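Side-chain contact in fimbrial protein MyfA (Yersinia enterocolitica, PDB 5LND), which is the major subunit of Myf fimbriae, a protease-resistant polymer of Ig-like subunits and a probable virulence factor of pathogenic Yersinia: residues G48-S53 against R58-T63. Residues are numbered along the deposited sequence; the frame is centred on the assembly and turned at random.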
ATOM      1  N   GLY B  48       7.851 -11.063   0.310  1.00 21.06           N
ATOM      2  CA  GLY B  48       7.854 -10.487   1.641  1.00 21.78           C
ATOM      3  C   GLY B  48       6.809 -11.179   2.493  1.00 21.44           C
ATOM      4  O   GLY B  48       6.882 -11.161   3.726  1.00 21.22           O
ATOM      5  N   GLY B  49       5.840 -11.793   1.816  1.00 19.27           N
ATOM      6  CA  GLY B  49       4.740 -12.485   2.459  1.00 17.95           C
ATOM      7  C   GLY B  49       3.465 -11.658   2.493  1.00 20.62           C
ATOM      8  O   GLY B  49       2.734 -11.680   3.483  1.00 21.96           O
ATOM      9  N   GLN B  50       3.186 -10.926   1.419  1.00 20.84           N
ATOM     10  CA  GLN B  50       2.039 -10.019   1.400  1.00 20.47           C
ATOM     11  C   GLN B  50       0.989 -10.362   0.353  1.00 20.01           C
ATOM     12  O   GLN B  50       1.305 -10.929  -0.680  1.00 19.85           O
ATOM     13  CB  GLN B  50       2.499  -8.579   1.169  1.00 18.65           C
ATOM     14  CG  GLN B  50       3.101  -7.911   2.384  1.00 19.35           C
ATOM     15  CD  GLN B  50       4.575  -8.172   2.509  1.00 20.41           C
ATOM     16  OE1 GLN B  50       5.305  -8.123   1.525  1.00 20.05           O
ATOM     17  NE2 GLN B  50       5.027  -8.456   3.726  1.00 22.95           N
ATOM     18  N   MET B  51      -0.262 -10.008   0.632  1.00 19.98           N
ATOM     19  CA  MET B  51      -1.268  -9.918  -0.416  1.00 18.31           C
ATOM     20  C   MET B  51      -1.283  -8.467  -0.913  1.00 18.73           C
ATOM     21  O   MET B  51      -1.088  -7.539  -0.129  1.00 19.54           O
ATOM     22  CB  MET B  51      -2.634 -10.418   0.074  1.00 17.29           C
ATOM     23  CG  MET B  51      -3.346  -9.513   1.048  1.00 17.65           C
ATOM     24  SD  MET B  51      -4.920 -10.147   1.684  1.00 13.03           S
ATOM     25  CE  MET B  51      -5.583 -10.979   0.277  1.00 20.80           C
ATOM     26  N   VAL B  52      -1.465  -8.274  -2.215  1.00 18.94           N
ATOM     27  CA  VAL B  52      -1.280  -6.962  -2.831  1.00 17.24           C
ATOM     28  C   VAL B  52      -2.469  -6.568  -3.714  1.00 20.82           C
ATOM     29  O   VAL B  52      -2.869  -7.330  -4.599  1.00 20.90           O
ATOM     30  CB  VAL B  52       0.016  -6.941  -3.670  1.00 16.72           C
ATOM     31  CG1 VAL B  52       0.269  -5.570  -4.259  1.00 20.51           C
ATOM     32  CG2 VAL B  52       1.187  -7.339  -2.828  1.00 19.08           C
ATOM     33  N   SER B  53      -3.033  -5.381  -3.483  1.00 20.35           N
ATOM     34  CA  SER B  53      -4.187  -4.920  -4.263  1.00 19.31           C
ATOM     35  C   SER B  53      -3.792  -4.205  -5.558  1.00 21.53           C
ATOM     36  O   SER B  53      -2.621  -3.964  -5.815  1.00 21.60           O
ATOM     37  CB  SER B  53      -5.094  -4.021  -3.432  1.00 20.05           C
ATOM     38  OG  SER B  53      -4.468  -2.796  -3.149  1.00 19.93           O
ATOM     39  N   ARG B  58      -0.248  -3.118   0.330  1.00 20.47           N
ATOM     40  CA  ARG B  58       0.169  -4.437   0.798  1.00 18.66           C
ATOM     41  C   ARG B  58      -0.405  -4.747   2.176  1.00 19.61           C
ATOM     42  O   ARG B  58      -0.575  -3.847   3.001  1.00 20.71           O
ATOM     43  CB  ARG B  58       1.698  -4.506   0.840  1.00 17.33           C
ATOM     44  CG  ARG B  58       2.361  -3.977  -0.424  1.00 19.06           C
ATOM     45  CD  ARG B  58       3.875  -3.898  -0.302  1.00 18.19           C
ATOM     46  NE  ARG B  58       4.474  -5.215  -0.145  1.00 19.36           N
ATOM     47  CZ  ARG B  58       4.648  -6.090  -1.135  1.00 22.84           C
ATOM     48  NH1 ARG B  58       4.265  -5.805  -2.375  1.00 19.85           N
ATOM     49  NH2 ARG B  58       5.201  -7.266  -0.878  1.00 21.29           N
ATOM     50  N   VAL B  59      -0.720  -6.017   2.416  1.00 19.38           N
ATOM     51  CA  VAL B  59      -1.129  -6.487   3.741  1.00 20.02           C
ATOM     52  C   VAL B  59      -0.382  -7.766   4.091  1.00 19.31           C
ATOM     53  O   VAL B  59      -0.421  -8.726   3.331  1.00 18.26           O
ATOM     54  CB  VAL B  59      -2.639  -6.758   3.809  1.00 17.24           C
ATOM     55  CG1 VAL B  59      -3.042  -7.190   5.214  1.00 17.88           C
ATOM     56  CG2 VAL B  59      -3.404  -5.525   3.399  1.00 19.93           C
ATOM     57  N   ASP B  60       0.292  -7.779   5.237  1.00 20.83           N
ATOM     58  CA  ASP B  60       1.047  -8.954   5.656  1.00 19.23           C
ATOM     59  C   ASP B  60       0.157 -10.172   5.838  1.00 19.23           C
ATOM     60  O   ASP B  60      -0.995 -10.048   6.249  1.00 18.78           O
ATOM     61  CB  ASP B  60       1.787  -8.671   6.961  1.00 19.69           C
ATOM     62  CG  ASP B  60       2.847  -7.614   6.803  1.00 23.33           C
ATOM     63  OD1 ASP B  60       3.331  -7.436   5.670  1.00 24.70           O
ATOM     64  OD2 ASP B  60       3.194  -6.959   7.808  1.00 25.48           O
ATOM     65  N   LEU B  61       0.698 -11.346   5.519  1.00 19.97           N
ATOM     66  CA  LEU B  61      -0.002 -12.607   5.739  1.00 18.50           C
ATOM     67  C   LEU B  61       0.666 -13.374   6.870  1.00 16.36           C
ATOM     68  O   LEU B  61       1.873 -13.262   7.068  1.00 16.59           O
ATOM     69  CB  LEU B  61      -0.014 -13.438   4.466  1.00 16.72           C
ATOM     70  CG  LEU B  61      -0.835 -12.845   3.338  1.00 18.94           C
ATOM     71  CD1 LEU B  61      -0.777 -13.774   2.134  1.00 19.80           C
ATOM     72  CD2 LEU B  61      -2.262 -12.614   3.794  1.00 18.25           C
ATOM     73  N   HIS B  62      -0.131 -14.129   7.617  1.00 18.11           N
ATOM     74  CA  HIS B  62       0.362 -14.924   8.730  1.00 18.74           C
ATOM     75  C   HIS B  62      -0.319 -16.273   8.720  1.00 18.66           C
ATOM     76  O   HIS B  62      -1.447 -16.409   8.254  1.00 18.70           O
ATOM     77  CB  HIS B  62       0.050 -14.252  10.063  1.00 18.83           C
ATOM     78  CG  HIS B  62       0.455 -12.819  10.130  1.00 17.97           C
ATOM     79  ND1 HIS B  62       1.706 -12.419  10.546  1.00 17.82           N
ATOM     80  CD2 HIS B  62      -0.226 -11.688   9.840  1.00 17.19           C
ATOM     81  CE1 HIS B  62       1.776 -11.102  10.509  1.00 19.20           C
ATOM     82  NE2 HIS B  62       0.617 -10.634  10.080  1.00 18.62           N
ATOM     83  N   THR B  63       0.371 -17.267   9.260  1.00 21.50           N
ATOM     84  CA  THR B  63      -0.166 -18.613   9.363  1.00 22.11           C
ATOM     85  C   THR B  63       0.343 -19.243  10.651  1.00 20.67           C
ATOM     86  O   THR B  63       1.498 -19.060  11.022  1.00 20.80           O
ATOM     87  CB  THR B  63       0.197 -19.476   8.114  1.00 19.53           C
ATOM     88  OG1 THR B  63      -0.376 -20.780   8.232  1.00 19.64           O
ATOM     89  CG2 THR B  63       1.697 -19.605   7.941  1.00 18.39           C
TER
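Gln-50 reaches across to Arg-58 and Asp-60 and shows how, from one strand of a beta hairpin, a neutral amide can bridge two opposite charges on the partner strand. Gln-50 CB lies over one face of the Arg-58 guanidinium, 3.6 Å from Arg-58 NH2. With chi1 at -77° Gln-50 CG is anti to the carbonyl carbon, beside the backbone N, and it passes Asp-60 OD1 at 3.3 Å; a bend at chi2 (87°) then brings the amide between the two charged groups. Gln-50 OE1 accepts a short bond of 2.6 Å from Arg-58 NH2, taken on a lone pair in the carbonyl plane, although amide and guanidinium are turned 61° apart. Gln-50 NE2 donates to Asp-60 OD1 at 2.8 Å, on the anti side of the carboxylate and clearly out of its plane. The guanidinium has further support: Val-52 CG2 packs obliquely 3.5 Å from Arg-58 NH1, which also donates to the carbonyl of Ala-45.

Beneath this polar layer, Met-51 and Val-59 form the hydrogen-bonded antiparallel pair, joined by two backbone bonds, and the ladder continues from Leu-61 N to Gly-49 O at 2.9 Å. On the other face of the hairpin Met-51 CG packs against Val-59 CB at 4.0 Å, while Met-51 SD meets Leu-61 CD2. These apolar side chains face the interior of the Ig-like sandwich, where Tyr-99, Phe-25 and Leu-88 join them. The hairpin is thus amphipathic, and on its polar face the amide of Gln-50 is probably polarised by the cation at OE1 and the anion at NE2; the acceptor bond at OE1 and the donor bond at NE2 together fix its flip.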